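Local coordinates for insecticidal crystal protein Cry35Ab1 (Bacillus thuringiensis, PDB 4JP0) that forms one component of a binary insecticidal toxin active on western corn rootworm, whose larval midgut epithelium is probably the main target, at residues A[202-207]-A[325-330]; A[320-323]-A[329-332]; A[353-358]-A[366-371]; A[209-214]-A[340-345]. One frame throughout, in Å; residues are numbered along the deposited sequence.

Contact 1 of 4, residues A[202-207]-A[325-330]; sequences YYILKK and GSEIRI
Lys206 NZ is gripped by Glu327 OE1, 2.8 Å away in a salt bridge, and by the hydroxyl of Tyr208. The lysine meets OE1 on its syn side, 24° out of the carboxylate plane, and the second carboxylate oxygen of Glu327, OE2, lies 3.6 Å from Lys206 NZ, too far to share the bond equally. Both chains run extended beyond CG and cross at about a right angle, and the charged ends meet on the Tyr321 side of strand 307-323, which lies between the two; the lysine also makes a cation-pi contact with Tyr321. Beside the ion pair Ile204 turns its CD1 to the glutamate, 3.9 Å from Glu327 OE2, and walls one flank of the carboxylate with a methyl group. Around the other face of the same middle strand Tyr203 and Ile330 come together, ring carbon CE2 to methyl CD1 at 3.8 Å, while the tyrosine hydroxyl is held by Asp188 and Gln196. The two strand segments run at 70° to each other. This is side-chain bridging between next-but-one strands, 202-221 and 327-346, of a strongly twisted antiparallel sheet in the P42 toxin region.

Contact 2 of 4, residues A[320-323]-A[329-332]; sequences LYRY and RIMQ
Leu320 O takes two successive backbone N-H groups, because the register of this antiparallel hairpin slips by one residue: Ile330 and Met331 both face Leu320 in a classic beta bulge. Ile330 N binds Leu320 O at 2.8 Å, while Met331 N reaches it only weakly, at 3.5 Å. The pair is completed by Leu320 N, which donates to Met331 O at 2.9 Å. Accommodating the extra residue turns psi of Ile330 to -7°, far from the extended value, and the two branches of its side chain touch different residues. Ile330 CD1 packs on Leu320 CD2 at 3.8 Å, the two side chains lying alongside and pointing the same way, whereas Ile330 CG2 lies 4.0 Å from Arg322 CG. The guanidinium of Arg322 is drawn to Asp188 by a salt bridge through NE. Leu320 and Met331 share one face of the sheet, where Thr246 and Leu247 of helix 240-247 cover both.

On the opposite face Tyr321 and Arg329 form the non-hydrogen-bonded pair, their CA atoms just 4.2 Å apart. A chi1 of -163° swings Arg329 CG away from its own N and lays the aliphatic chain over one face of the Tyr321 ring, whose hydroxyl is hydrogen-bonded to Glu319. The resulting CH-pi contact places Arg329 CG 4.1 Å from the centroid of the Tyr321 ring, 26° off the normal.

Contact 3 of 4, residues A[353-358]-A[366-371]; sequences LLLLTN and EITNIP
Leu355 CD1 is the single atom on its side of the contact, and it touches two methyl groups at once: Ile367 CG2 at 3.6 Å and Thr368 CG2, likewise 3.6 Å away. The leucine and the threonine reach toward each other tip to tip, whereas the isoleucine comes in at a slant, with its CB also near the leucine methyl. The contact thus joins the last turns of two short helices, 349-355 and 361-368, near the C-terminus of the chain.

The next shell is polar and local to each side. Thr368 holds OG1 between its backbone N and carbonyl carbon (chi1 62°), which puts CG2 anti to the carbonyl carbon, from where it meets Leu355 CD1. Thr368 OG1 accepts from Ile370 N at 3.1 Å, an ST turn, and donates to Val364 O one helical turn back. Asn369 then takes a positive phi, the chain leaves the helix, and Pro371 stands as N-cap of helix 372-380. On the leucine side a type I turn runs from Leu355 to Asn358, and His359 ND1 is hydrogen-bonded to Leu355 O. One residue earlier Leu354 O accepts from both N and OG1 of Thr357, the hydroxyl lying in the carbonyl plane at 2.6 Å. Val364 and Ala352 extend the apolar seam between the helices.

With no hydrogen bond across it, the contact relies on methyl-to-methyl packing at the surface, and the polar groups described here find their partners within each side.

Contact 4 of 4, residues A[209-214]-A[340-345]; sequences QYWQRA and TYNVTS
Trp211 brings the six-membered end of its indole against the backbone of Thr340, with CZ3 3.1 Å from Thr340 O. The oxygen lies at the ring edge, in its plane, so the aromatic C-H rim and not the pi face meets the carbonyl. That oxygen is shared: Asn342 ND2 donates to Thr340 O at 2.8 Å, approaching from above the carbonyl plane, with a bent N-H...O angle of 131°. The asparagine amide therefore folds back over its own backbone and rests beside the tryptophan, Asn342 ND2 being 3.6 Å from Trp211 CH2. Ring and amide planes stand 81° apart. The far edge of the indole is pinned by NE1, which donates to Lys156 O, and Tyr158 adds an edge-to-face ring contact.

Three residues on, Ala214 offers its methyl to the edge of a second ring, CB lying 3.8 Å from Tyr341 CE1, near the ring plane. Although the CB of Tyr341 points away from the other strand, a chi1 of -175° carries the ring back to the alanine. There it stacks on Tyr231, and its hydroxyl is hydrogen-bonded to Tyr229. Thr340 OG1 bonds both Asp337 O and Thr314 N, linking this end to the intervening strand 307-323.

The contact joins strands 202-221 and 327-346 across that middle strand. A sheet of such long antiparallel strands is consistent with the elongated, aerolysin-like body of Toxin_10 proteins.

In the fold
Contacts 1, 2 and 4 all belong to the four-stranded antiparallel sheet of the P42 region. Contact 2 is the sole direct pairing of neighbouring strands, held by backbone bonds; contacts 1 and 4 both tie strand 202-221 to strand 327-346 across 307-323, about 28 Å apart between centres, one with an ion pair and the other with aromatic edges. Contact 1 touches contact 2, sharing Arg329 and Ile330. These three are partly buried. Contact 3 lies at the surface, its centre about 45 Å from the centre of the chain, where strand 327-346 has given way to short helices; it is purely apolar, and its nearest atoms to contact 4 are about 7 Å away.

Contact 1 of 4, residues A[202-207]-A[325-330]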
loop_
_atom_site.group_PDB
_atom_site.type_symbol
_atom_site.label_atom_id
_atom_site.label_comp_id
_atom_site.label_asym_id
_atom_site.label_seq_id
_atom_site.Cartn_x
_atom_site.Cartn_y
_atom_site.Cartn_z
ATOM N N TYR A 202 0.308 -13.481 0.171
ATOM C CA TYR A 202 0.213 -12.088 0.611
ATOM C C TYR A 202 1.571 -11.487 0.815
ATOM O O TYR A 202 2.415 -12.064 1.512
ATOM C CB TYR A 202 -0.589 -11.946 1.900
ATOM C CG TYR A 202 -2.053 -12.226 1.683
ATOM C CD1 TYR A 202 -2.565 -13.536 1.805
ATOM C CD2 TYR A 202 -2.918 -11.208 1.289
ATOM C CE1 TYR A 202 -3.946 -13.813 1.597
ATOM C CE2 TYR A 202 -4.278 -11.469 1.083
ATOM C CZ TYR A 202 -4.778 -12.759 1.232
ATOM O OH TYR A 202 -6.107 -12.967 0.974
ATOM N N TYR A 203 1.794 -10.323 0.206
ATOM C CA TYR A 203 3.045 -9.574 0.451
ATOM C C TYR A 203 2.802 -8.610 1.591
ATOM O O TYR A 203 1.656 -8.208 1.836
ATOM C CB TYR A 203 3.428 -8.754 -0.800
ATOM C CG TYR A 203 4.112 -9.587 -1.890
ATOM C CD1 TYR A 203 3.467 -10.668 -2.474
ATOM C CD2 TYR A 203 5.419 -9.262 -2.330
ATOM C CE1 TYR A 203 4.104 -11.454 -3.453
ATOM C CE2 TYR A 203 6.040 -9.986 -3.283
ATOM C CZ TYR A 203 5.380 -11.090 -3.862
ATOM O OH TYR A 203 6.021 -11.812 -4.830
ATOM N N ILE A 204 3.872 -8.184 2.266
ATOM C CA ILE A 204 3.786 -7.200 3.329
ATOM C C ILE A 204 4.244 -5.842 2.808
ATOM O O ILE A 204 5.351 -5.689 2.276
ATOM C CB ILE A 204 4.688 -7.618 4.506
ATOM C CG1 ILE A 204 4.207 -8.936 5.082
ATOM C CG2 ILE A 204 4.654 -6.573 5.658
ATOM C CD1 ILE A 204 5.261 -9.594 6.033
ATOM N N LEU A 205 3.368 -4.863 2.925
ATOM C CA LEU A 205 3.692 -3.483 2.531
ATOM C C LEU A 205 3.743 -2.636 3.840
ATOM O O LEU A 205 2.772 -2.550 4.610
ATOM C CB LEU A 205 2.651 -2.976 1.522
ATOM C CG LEU A 205 2.732 -1.523 1.056
ATOM C CD1 LEU A 205 4.129 -1.170 0.524
ATOM C CD2 LEU A 205 1.633 -1.223 0.009
ATOM N N LYS A 206 4.909 -2.045 4.091
ATOM C CA LYS A 206 5.147 -1.293 5.301
ATOM C C LYS A 206 5.342 0.149 4.950
ATOM O O LYS A 206 5.848 0.468 3.852
ATOM C CB LYS A 206 6.470 -1.739 5.916
ATOM C CG LYS A 206 6.604 -3.207 6.173
ATOM C CD LYS A 206 7.837 -3.450 7.039
ATOM C CE LYS A 206 8.144 -4.923 7.169
ATOM N NZ LYS A 206 9.259 -5.193 8.086
ATOM N N LYS A 207 4.959 1.004 5.891
ATOM C CA LYS A 207 5.236 2.447 5.806
ATOM C C LYS A 207 5.991 2.911 7.047
ATOM O O LYS A 207 5.443 2.867 8.157
ATOM C CB LYS A 207 3.969 3.298 5.661
ATOM C CG LYS A 207 4.318 4.723 5.215
ATOM C CD LYS A 207 3.125 5.722 5.214
ATOM C CE LYS A 207 2.788 6.218 6.624
ATOM N NZ LYS A 207 1.667 7.221 6.622
ATOM N N GLY A 325 8.359 -17.150 5.373
ATOM C CA GLY A 325 8.964 -17.563 6.627
ATOM C C GLY A 325 9.931 -16.475 7.098
ATOM O O GLY A 325 10.423 -16.532 8.221
ATOM N N SER A 326 10.248 -15.551 6.192
ATOM C CA SER A 326 11.059 -14.367 6.449
ATOM C C SER A 326 10.668 -13.344 5.396
ATOM O O SER A 326 10.030 -13.698 4.413
ATOM C CB SER A 326 12.570 -14.656 6.392
ATOM O OG SER A 326 13.073 -14.682 5.060
ATOM N N GLU A 327 11.014 -12.075 5.618
ATOM C CA GLU A 327 10.646 -11.007 4.703
ATOM C C GLU A 327 11.766 -10.777 3.683
ATOM O O GLU A 327 12.936 -10.588 4.068
ATOM C CB GLU A 327 10.435 -9.707 5.497
ATOM C CG GLU A 327 9.329 -9.844 6.550
ATOM C CD GLU A 327 9.224 -8.651 7.466
ATOM O OE1 GLU A 327 10.054 -7.739 7.381
ATOM O OE2 GLU A 327 8.296 -8.615 8.259
ATOM N N ILE A 328 11.415 -10.751 2.401
ATOM C CA ILE A 328 12.383 -10.460 1.338
ATOM C C ILE A 328 11.938 -9.184 0.630
ATOM O O ILE A 328 10.895 -9.155 0.019
ATOM C CB ILE A 328 12.451 -11.645 0.323
ATOM C CG1 ILE A 328 12.989 -12.887 1.040
ATOM C CG2 ILE A 328 13.375 -11.293 -0.865
ATOM C CD1 ILE A 328 12.899 -14.199 0.206
ATOM N N ARG A 329 12.714 -8.116 0.742
ATOM C CA ARG A 329 12.297 -6.848 0.173
ATOM C C ARG A 329 12.435 -6.873 -1.339
ATOM O O ARG A 329 13.494 -7.261 -1.854
ATOM C CB ARG A 329 13.137 -5.692 0.768
ATOM C CG ARG A 329 12.530 -4.326 0.550
ATOM C CD ARG A 329 13.356 -3.162 1.159
ATOM N NE ARG A 329 14.661 -3.077 0.516
ATOM C CZ ARG A 329 15.780 -2.685 1.092
ATOM N NH1 ARG A 329 15.792 -2.289 2.350
ATOM N NH2 ARG A 329 16.910 -2.665 0.385
ATOM N N ILE A 330 11.390 -6.446 -2.060
ATOM C CA ILE A 330 11.475 -6.409 -3.513
ATOM C C ILE A 330 11.336 -4.975 -4.043
ATOM O O ILE A 330 11.538 -4.733 -5.225
ATOM C CB ILE A 330 10.460 -7.359 -4.199
ATOM C CG1 ILE A 330 9.019 -6.888 -4.002
ATOM C CG2 ILE A 330 10.606 -8.748 -3.672
ATOM C CD1 ILE A 330 8.054 -7.390 -5.094
#

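Contact 2 of 4, residues A[320-323]-A[329-332]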
loop_
_atom_site.group_PDB
_atom_site.type_symbol
_atom_site.label_atom_id
_atom_site.label_comp_id
_atom_site.label_asym_id
_atom_site.label_seq_id
_atom_site.Cartn_x
_atom_site.Cartn_y
_atom_site.Cartn_z
ATOM N N LEU A 320 8.107 -2.999 0.268
ATOM C CA LEU A 320 7.299 -4.165 -0.029
ATOM C C LEU A 320 8.139 -5.423 0.056
ATOM O O LEU A 320 9.242 -5.478 -0.518
ATOM C CB LEU A 320 6.750 -4.029 -1.445
ATOM C CG LEU A 320 5.860 -5.163 -1.936
ATOM C CD1 LEU A 320 4.549 -5.142 -1.187
ATOM C CD2 LEU A 320 5.588 -5.036 -3.449
ATOM N N TYR A 321 7.587 -6.435 0.731
ATOM C CA TYR A 321 8.289 -7.690 1.015
ATOM C C TYR A 321 7.502 -8.944 0.647
ATOM O O TYR A 321 6.273 -9.020 0.901
ATOM C CB TYR A 321 8.546 -7.789 2.522
ATOM C CG TYR A 321 9.348 -6.622 3.098
ATOM C CD1 TYR A 321 8.731 -5.408 3.382
ATOM C CD2 TYR A 321 10.716 -6.734 3.324
ATOM C CE1 TYR A 321 9.435 -4.361 3.887
ATOM C CE2 TYR A 321 11.440 -5.664 3.864
ATOM C CZ TYR A 321 10.794 -4.485 4.120
ATOM O OH TYR A 321 11.494 -3.402 4.636
ATOM N N ARG A 322 8.203 -9.906 0.035
ATOM C CA ARG A 322 7.668 -11.248 -0.124
ATOM C C ARG A 322 7.693 -11.826 1.279
ATOM O O ARG A 322 8.524 -11.426 2.097
ATOM C CB ARG A 322 8.618 -12.141 -0.875
ATOM C CG ARG A 322 8.718 -11.974 -2.314
ATOM C CD ARG A 322 9.427 -13.160 -2.990
ATOM N NE ARG A 322 9.956 -12.700 -4.260
ATOM C CZ ARG A 322 11.087 -13.086 -4.793
ATOM N NH1 ARG A 322 11.855 -13.988 -4.176
ATOM N NH2 ARG A 322 11.440 -12.562 -5.964
ATOM N N TYR A 323 6.818 -12.773 1.582
ATOM C CA TYR A 323 6.904 -13.392 2.902
ATOM C C TYR A 323 6.813 -14.862 2.810
ATOM O O TYR A 323 5.661 -15.368 2.606
ATOM C CB TYR A 323 5.829 -12.955 3.884
ATOM C CG TYR A 323 6.178 -13.491 5.267
ATOM C CD1 TYR A 323 7.047 -12.793 6.087
ATOM C CD2 TYR A 323 5.733 -14.734 5.705
ATOM C CE1 TYR A 323 7.396 -13.248 7.325
ATOM C CE2 TYR A 323 6.097 -15.221 6.989
ATOM C CZ TYR A 323 6.934 -14.458 7.780
ATOM O OH TYR A 323 7.329 -14.856 9.041
ATOM N N ARG A 329 12.714 -8.116 0.742
ATOM C CA ARG A 329 12.297 -6.848 0.173
ATOM C C ARG A 329 12.435 -6.873 -1.339
ATOM O O ARG A 329 13.494 -7.261 -1.854
ATOM C CB ARG A 329 13.137 -5.692 0.768
ATOM C CG ARG A 329 12.530 -4.326 0.550
ATOM C CD ARG A 329 13.356 -3.162 1.159
ATOM N NE ARG A 329 14.661 -3.077 0.516
ATOM C CZ ARG A 329 15.780 -2.685 1.092
ATOM N NH1 ARG A 329 15.792 -2.289 2.350
ATOM N NH2 ARG A 329 16.910 -2.665 0.385
ATOM N N ILE A 330 11.390 -6.446 -2.060
ATOM C CA ILE A 330 11.475 -6.409 -3.513
ATOM C C ILE A 330 11.336 -4.975 -4.043
ATOM O O ILE A 330 11.538 -4.733 -5.225
ATOM C CB ILE A 330 10.460 -7.359 -4.199
ATOM C CG1 ILE A 330 9.019 -6.888 -4.002
ATOM C CG2 ILE A 330 10.606 -8.748 -3.672
ATOM C CD1 ILE A 330 8.054 -7.390 -5.094
ATOM N N MET A 331 11.018 -4.037 -3.157
ATOM C CA MET A 331 10.835 -2.665 -3.572
ATOM C C MET A 331 10.878 -1.703 -2.388
ATOM O O MET A 331 10.355 -2.005 -1.326
ATOM C CB MET A 331 9.499 -2.502 -4.298
ATOM C CG MET A 331 9.412 -1.139 -4.988
ATOM S SD MET A 331 8.654 0.085 -3.901
ATOM C CE MET A 331 7.025 -0.632 -4.192
ATOM N N GLN A 332 11.486 -0.538 -2.585
ATOM C CA GLN A 332 11.426 0.524 -1.582
ATOM C C GLN A 332 11.479 1.854 -2.276
ATOM O O GLN A 332 12.099 1.973 -3.326
ATOM C CB GLN A 332 12.615 0.464 -0.641
ATOM C CG GLN A 332 13.957 0.482 -1.365
ATOM C CD GLN A 332 15.158 0.752 -0.447
ATOM O OE1 GLN A 332 15.007 1.208 0.692
ATOM N NE2 GLN A 332 16.347 0.466 -0.950
#

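Contact 3 of 4, residues A[353-358]-A[366-371]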
loop_
_atom_site.group_PDB
_atom_site.type_symbol
_atom_site.label_atom_id
_atom_site.label_comp_id
_atom_site.label_asym_id
_atom_site.label_seq_id
_atom_site.Cartn_x
_atom_site.Cartn_y
_atom_site.Cartn_z
ATOM N N LEU A 353 12.726 31.756 23.062
ATOM C CA LEU A 353 11.436 32.469 23.112
ATOM C C LEU A 353 10.359 31.623 23.806
ATOM O O LEU A 353 9.486 32.134 24.543
ATOM C CB LEU A 353 10.964 32.834 21.700
ATOM C CG LEU A 353 11.955 33.712 20.917
ATOM C CD1 LEU A 353 11.857 33.446 19.380
ATOM C CD2 LEU A 353 11.762 35.183 21.224
ATOM N N LEU A 354 10.382 30.330 23.568
ATOM C CA LEU A 354 9.370 29.486 24.204
ATOM C C LEU A 354 9.587 29.492 25.717
ATOM O O LEU A 354 8.631 29.584 26.498
ATOM C CB LEU A 354 9.426 28.057 23.653
ATOM C CG LEU A 354 8.372 27.061 24.136
ATOM C CD1 LEU A 354 6.971 27.603 23.906
ATOM C CD2 LEU A 354 8.547 25.680 23.440
ATOM N N LEU A 355 10.845 29.395 26.128
ATOM C CA LEU A 355 11.149 29.373 27.539
ATOM C C LEU A 355 10.670 30.652 28.225
ATOM O O LEU A 355 10.293 30.635 29.408
ATOM C CB LEU A 355 12.645 29.232 27.760
ATOM C CG LEU A 355 13.249 27.835 27.575
ATOM C CD1 LEU A 355 14.752 27.878 27.696
ATOM C CD2 LEU A 355 12.651 26.853 28.583
ATOM N N LEU A 356 10.745 31.760 27.502
ATOM C CA LEU A 356 10.357 33.043 28.080
ATOM C C LEU A 356 8.858 33.133 28.441
ATOM O O LEU A 356 8.464 34.048 29.168
ATOM C CB LEU A 356 10.742 34.190 27.168
ATOM C CG LEU A 356 12.213 34.631 27.089
ATOM C CD1 LEU A 356 12.326 35.722 25.991
ATOM C CD2 LEU A 356 12.739 35.174 28.389
ATOM N N THR A 357 8.036 32.203 27.955
ATOM C CA THR A 357 6.607 32.235 28.303
ATOM C C THR A 357 6.326 31.750 29.717
ATOM O O THR A 357 5.204 31.877 30.221
ATOM C CB THR A 357 5.758 31.419 27.345
ATOM O OG1 THR A 357 6.224 30.068 27.335
ATOM C CG2 THR A 357 5.965 31.912 25.933
ATOM N N ASN A 358 7.299 31.163 30.371
ATOM C CA ASN A 358 7.156 30.776 31.779
ATOM C C ASN A 358 8.454 30.765 32.591
ATOM O O ASN A 358 8.577 30.075 33.542
ATOM C CB ASN A 358 6.388 29.472 31.923
ATOM C CG ASN A 358 7.119 28.268 31.355
ATOM O OD1 ASN A 358 8.131 28.380 30.740
ATOM N ND2 ASN A 358 6.565 27.116 31.578
ATOM N N GLU A 366 20.388 31.978 31.648
ATOM C CA GLU A 366 21.137 30.879 32.247
ATOM C C GLU A 366 20.946 29.566 31.503
ATOM O O GLU A 366 21.908 28.829 31.268
ATOM C CB GLU A 366 20.738 30.673 33.725
ATOM C CG GLU A 366 21.287 29.362 34.252
ATOM C CD GLU A 366 21.135 29.142 35.757
ATOM O OE1 GLU A 366 20.943 30.109 36.564
ATOM O OE2 GLU A 366 21.231 27.956 36.124
ATOM N N ILE A 367 19.710 29.272 31.113
ATOM C CA ILE A 367 19.418 27.995 30.466
ATOM C C ILE A 367 19.986 27.888 29.054
ATOM O O ILE A 367 20.461 26.818 28.637
ATOM C CB ILE A 367 17.902 27.783 30.395
ATOM C CG1 ILE A 367 17.326 27.629 31.809
ATOM C CG2 ILE A 367 17.563 26.569 29.482
ATOM C CD1 ILE A 367 15.819 27.685 31.856
ATOM N N THR A 368 19.947 28.987 28.314
ATOM C CA THR A 368 20.284 28.908 26.883
ATOM C C THR A 368 21.616 29.479 26.518
ATOM O O THR A 368 22.064 29.312 25.382
ATOM C CB THR A 368 19.272 29.690 26.084
ATOM O OG1 THR A 368 19.332 31.064 26.493
ATOM C CG2 THR A 368 17.852 29.234 26.427
ATOM N N ASN A 369 22.230 30.185 27.460
ATOM C CA ASN A 369 23.485 30.885 27.211
ATOM C C ASN A 369 23.304 32.111 26.351
ATOM O O ASN A 369 24.283 32.721 25.921
ATOM C CB ASN A 369 24.497 29.973 26.546
ATOM C CG ASN A 369 25.374 29.282 27.540
ATOM O OD1 ASN A 369 24.964 28.304 28.174
ATOM N ND2 ASN A 369 26.609 29.778 27.685
ATOM N N ILE A 370 22.055 32.480 26.096
ATOM C CA ILE A 370 21.786 33.681 25.302
ATOM C C ILE A 370 21.642 34.934 26.192
ATOM O O ILE A 370 20.851 34.929 27.125
ATOM C CB ILE A 370 20.533 33.445 24.469
ATOM C CG1 ILE A 370 20.745 32.255 23.521
ATOM C CG2 ILE A 370 20.170 34.657 23.681
ATOM C CD1 ILE A 370 19.434 31.811 22.837
ATOM N N PRO A 371 22.395 35.999 25.904
ATOM C CA PRO A 371 22.375 37.223 26.728
ATOM C C PRO A 371 20.999 37.901 26.797
ATOM O O PRO A 371 20.241 37.851 25.832
ATOM C CB PRO A 371 23.365 38.159 26.001
ATOM C CG PRO A 371 24.188 37.274 25.117
ATOM C CD PRO A 371 23.330 36.096 24.764
#

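Contact 4 of 4, residues A[209-214]-A[340-345]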
loop_
_atom_site.group_PDB
_atom_site.type_symbol
_atom_site.label_atom_id
_atom_site.label_comp_id
_atom_site.label_asym_id
_atom_site.label_seq_id
_atom_site.Cartn_x
_atom_site.Cartn_y
_atom_site.Cartn_z
ATOM N N GLN A 209 8.241 6.073 8.888
ATOM C CA GLN A 209 8.529 7.507 8.846
ATOM C C GLN A 209 9.614 7.805 9.876
ATOM O O GLN A 209 9.809 7.034 10.822
ATOM C CB GLN A 209 7.285 8.357 9.069
ATOM C CG GLN A 209 6.301 8.292 7.909
ATOM C CD GLN A 209 5.047 9.101 8.178
ATOM O OE1 GLN A 209 4.518 9.081 9.288
ATOM N NE2 GLN A 209 4.556 9.808 7.153
ATOM N N TYR A 210 10.340 8.889 9.642
ATOM C CA TYR A 210 11.419 9.340 10.497
ATOM C C TYR A 210 11.866 10.709 9.989
ATOM O O TYR A 210 11.486 11.121 8.891
ATOM C CB TYR A 210 12.600 8.365 10.461
ATOM C CG TYR A 210 13.080 7.968 9.079
ATOM C CD1 TYR A 210 14.177 8.589 8.488
ATOM C CD2 TYR A 210 12.463 6.933 8.381
ATOM C CE1 TYR A 210 14.633 8.183 7.203
ATOM C CE2 TYR A 210 12.917 6.531 7.140
ATOM C CZ TYR A 210 13.983 7.141 6.559
ATOM O OH TYR A 210 14.372 6.700 5.309
ATOM N N TRP A 211 12.657 11.410 10.785
ATOM C CA TRP A 211 13.208 12.687 10.379
ATOM C C TRP A 211 14.623 12.475 9.817
ATOM O O TRP A 211 15.321 11.563 10.249
ATOM C CB TRP A 211 13.291 13.607 11.603
ATOM C CG TRP A 211 11.953 14.039 12.144
ATOM C CD1 TRP A 211 11.284 13.519 13.224
ATOM C CD2 TRP A 211 11.123 15.092 11.628
ATOM N NE1 TRP A 211 10.102 14.199 13.422
ATOM C CE2 TRP A 211 9.971 15.161 12.449
ATOM C CE3 TRP A 211 11.265 16.026 10.587
ATOM C CZ2 TRP A 211 8.951 16.097 12.241
ATOM C CZ3 TRP A 211 10.215 16.973 10.368
ATOM C CH2 TRP A 211 9.095 16.992 11.192
ATOM N N GLN A 212 15.025 13.341 8.872
ATOM C CA GLN A 212 16.339 13.359 8.253
ATOM C C GLN A 212 16.729 14.798 7.862
ATOM O O GLN A 212 15.900 15.551 7.382
ATOM C CB GLN A 212 16.326 12.494 6.980
ATOM C CG GLN A 212 17.683 12.314 6.318
ATOM C CD GLN A 212 17.614 11.347 5.124
ATOM O OE1 GLN A 212 17.864 11.742 3.972
ATOM N NE2 GLN A 212 17.257 10.095 5.391
ATOM N N ARG A 213 17.994 15.151 8.067
ATOM C CA ARG A 213 18.537 16.451 7.704
ATOM C C ARG A 213 18.216 16.772 6.251
ATOM O O ARG A 213 18.318 15.914 5.398
ATOM C CB ARG A 213 20.063 16.405 7.912
ATOM C CG ARG A 213 20.878 17.455 7.173
ATOM C CD ARG A 213 22.400 17.267 7.324
ATOM N NE ARG A 213 23.128 17.796 6.170
ATOM C CZ ARG A 213 24.417 18.132 6.182
ATOM N NH1 ARG A 213 25.129 18.006 7.302
ATOM N NH2 ARG A 213 24.997 18.599 5.079
ATOM N N ALA A 214 17.793 17.999 5.973
ATOM C CA ALA A 214 17.532 18.400 4.597
ATOM C C ALA A 214 18.841 18.834 3.953
ATOM O O ALA A 214 19.540 19.709 4.476
ATOM C CB ALA A 214 16.565 19.526 4.568
ATOM N N THR A 340 6.593 19.339 5.905
ATOM C CA THR A 340 7.047 18.950 7.238
ATOM C C THR A 340 8.363 19.597 7.610
ATOM O O THR A 340 8.937 19.279 8.650
ATOM C CB THR A 340 7.231 17.433 7.368
ATOM O OG1 THR A 340 8.260 16.989 6.469
ATOM C CG2 THR A 340 5.968 16.703 6.933
ATOM N N TYR A 341 8.840 20.504 6.774
ATOM C CA TYR A 341 10.154 21.100 6.980
ATOM C C TYR A 341 10.180 21.878 8.284
ATOM O O TYR A 341 9.304 22.722 8.543
ATOM C CB TYR A 341 10.502 22.007 5.777
ATOM C CG TYR A 341 11.891 22.590 5.811
ATOM C CD1 TYR A 341 13.016 21.772 5.728
ATOM C CD2 TYR A 341 12.079 23.954 5.899
ATOM C CE1 TYR A 341 14.303 22.308 5.746
ATOM C CE2 TYR A 341 13.371 24.502 5.918
ATOM C CZ TYR A 341 14.466 23.682 5.847
ATOM O OH TYR A 341 15.726 24.245 5.881
ATOM N N ASN A 342 11.187 21.614 9.110
ATOM C CA ASN A 342 11.331 22.385 10.332
ATOM C C ASN A 342 12.762 22.751 10.480
ATOM O O ASN A 342 13.626 21.937 10.180
ATOM C CB ASN A 342 10.943 21.543 11.542
ATOM C CG ASN A 342 9.469 21.523 11.762
ATOM O OD1 ASN A 342 8.935 22.390 12.482
ATOM N ND2 ASN A 342 8.776 20.550 11.139
ATOM N N VAL A 343 13.042 23.968 10.934
ATOM C CA VAL A 343 14.437 24.318 11.179
ATOM C C VAL A 343 14.737 24.427 12.676
ATOM O O VAL A 343 13.837 24.676 13.510
ATOM C CB VAL A 343 14.821 25.647 10.499
ATOM C CG1 VAL A 343 14.817 25.483 8.993
ATOM C CG2 VAL A 343 13.851 26.754 10.920
ATOM N N THR A 344 15.998 24.248 13.039
ATOM C CA THR A 344 16.355 24.436 14.433
ATOM C C THR A 344 17.704 25.106 14.453
ATOM O O THR A 344 18.483 25.010 13.508
ATOM C CB THR A 344 16.270 23.108 15.248
ATOM O OG1 THR A 344 16.473 23.370 16.644
ATOM C CG2 THR A 344 17.397 22.124 14.877
ATOM N N SER A 345 17.982 25.824 15.521
ATOM C CA SER A 345 19.185 26.631 15.529
ATOM C C SER A 345 20.069 26.473 16.739
ATOM O O SER A 345 19.693 25.848 17.745
ATOM C CB SER A 345 18.764 28.091 15.435
ATOM O OG SER A 345 18.016 28.429 16.596
#